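Local coordinates for protein amino acid amide racemase (Ochrobactrum anthropi, PDB 6GIO) that belongs to the class-III aminotransferase family of fold-type I enzymes and binds pyridoxal-5'-phosphate in a two-chain assembly, at residues A297-P300 with V301-A304. Residues are numbered along the deposited sequence; the frame is centred on the assembly and turned at random.
Sequences AGNP and VATA
Asn299 N-caps helix 300-315, its side-chain oxygen accepting from Ala302 N and, weakly, from Val301 N at the first turn. Beyond CB, CG sits between the backbone N and the carbonyl carbon (chi1 64°), which brings the side-chain amide back to the first N-H groups of the helix. Asn299 CG itself lies 4.0 Å from Ala302 CB. Asn299 OD1 then accepts an almost straight bond from Ala302 N (2.9 Å, 178° at the hydrogen), the donor tilted from the carbonyl plane, and a weak, bent one from Val301 N at 3.1 Å. The other branch, Asn299 ND2, packs 3.8 Å from Ala302 CB and donates to Thr296 O, so the amide is gripped at both ends and its rotation is fixed. The same residue also serves with its backbone: Asn299 O accepts from Thr303 N, the first i to i+4 bond of the helix. Pro300, which has no amide hydrogen to offer, fills the first helical position, and its carbonyl oxygen accepts from Ala304 N. Val301 and Ala304 touch helix 61-72 and Thr303 touches helix 85-97 around this buried helix start. Pro274 of the second subunit packs on Asn299, whose side chain is about 10 Å from a bound pyridoxal-5'-phosphate. Thr303 CG2 rests 3.9 Å from Gly298 CA, while Thr303 OG1 donates to Asn299 O at 3.0 Å from above the carbonyl plane, 39° out of it.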
ATOM      1  N   ALA C 297       4.803   5.402   3.405  1.00 21.39           N
ATOM      2  CA  ALA C 297       5.453   5.450   2.099  1.00 21.70           C
ATOM      3  C   ALA C 297       6.801   6.163   2.189  1.00 20.98           C
ATOM      4  O   ALA C 297       6.944   7.196   2.869  1.00 20.19           O
ATOM      5  CB  ALA C 297       4.567   6.164   1.080  1.00 23.25           C
ATOM      6  N   GLY C 298       7.791   5.595   1.501  1.00 20.37           N
ATOM      7  CA  GLY C 298       9.119   6.174   1.445  1.00 21.42           C
ATOM      8  C   GLY C 298       9.855   5.987   2.740  1.00 20.26           C
ATOM      9  O   GLY C 298      10.775   6.733   3.021  1.00 18.21           O
ATOM     10  N   ASN C 299       9.451   4.966   3.524  1.00 19.80           N
ATOM     11  CA  ASN C 299      10.054   4.732   4.796  1.00 19.85           C
ATOM     12  C   ASN C 299      11.456   4.224   4.497  1.00 21.06           C
ATOM     13  O   ASN C 299      11.701   3.674   3.432  1.00 21.84           O
ATOM     14  CB  ASN C 299       9.262   3.696   5.615  1.00 20.90           C
ATOM     15  CG  ASN C 299       9.247   2.344   4.962  1.00 20.12           C
ATOM     16  OD1 ASN C 299      10.249   1.616   5.033  1.00 19.79           O
ATOM     17  ND2 ASN C 299       8.137   2.024   4.244  1.00 20.49           N
ATOM     18  N   PRO C 300      12.392   4.437   5.433  1.00 20.97           N
ATOM     19  CA  PRO C 300      13.796   4.182   5.177  1.00 20.87           C
ATOM     20  C   PRO C 300      14.174   2.705   5.001  1.00 21.01           C
ATOM     21  O   PRO C 300      15.218   2.410   4.387  1.00 20.24           O
ATOM     22  CB  PRO C 300      14.468   4.771   6.396  1.00 22.93           C
ATOM     23  CG  PRO C 300      13.437   4.793   7.466  1.00 21.93           C
ATOM     24  CD  PRO C 300      12.164   5.071   6.735  1.00 21.40           C
ATOM     25  N   VAL C 301      13.334   1.791   5.496  1.00 19.77           N
ATOM     26  CA  VAL C 301      13.613   0.357   5.386  1.00 19.25           C
ATOM     27  C   VAL C 301      13.348  -0.169   3.974  1.00 21.11           C
ATOM     28  O   VAL C 301      14.224  -0.776   3.356  1.00 25.58           O
ATOM     29  CB  VAL C 301      12.796  -0.424   6.421  1.00 19.50           C
ATOM     30  CG1 VAL C 301      13.052  -1.911   6.291  1.00 20.47           C
ATOM     31  CG2 VAL C 301      13.168   0.059   7.831  1.00 20.23           C
ATOM     32  N   ALA C 302      12.153   0.107   3.442  1.00 19.02           N
ATOM     33  CA  ALA C 302      11.762  -0.343   2.136  1.00 17.41           C
ATOM     34  C   ALA C 302      12.631   0.337   1.116  1.00 18.04           C
ATOM     35  O   ALA C 302      13.067  -0.337   0.190  1.00 17.68           O
ATOM     36  CB  ALA C 302      10.294  -0.016   1.880  1.00 17.53           C
ATOM     37  N   THR C 303      12.900   1.651   1.288  1.00 18.29           N
ATOM     38  CA  THR C 303      13.731   2.366   0.281  1.00 19.29           C
ATOM     39  C   THR C 303      15.177   1.908   0.301  1.00 19.90           C
ATOM     40  O   THR C 303      15.793   1.812  -0.760  1.00 22.96           O
ATOM     41  CB  THR C 303      13.648   3.908   0.362  1.00 19.98           C
ATOM     42  OG1 THR C 303      14.001   4.365   1.658  1.00 21.12           O
ATOM     43  CG2 THR C 303      12.242   4.371   0.081  1.00 20.95           C
ATOM     44  N   ALA C 304      15.718   1.586   1.482  1.00 20.72           N
ATOM     45  CA  ALA C 304      17.048   0.996   1.542  1.00 22.00           C
ATOM     46  C   ALA C 304      17.093  -0.347   0.758  1.00 22.94           C
ATOM     47  O   ALA C 304      18.047  -0.591   0.009  1.00 22.31           O
ATOM     48  CB  ALA C 304      17.535   0.818   2.984  1.00 21.97           C
TER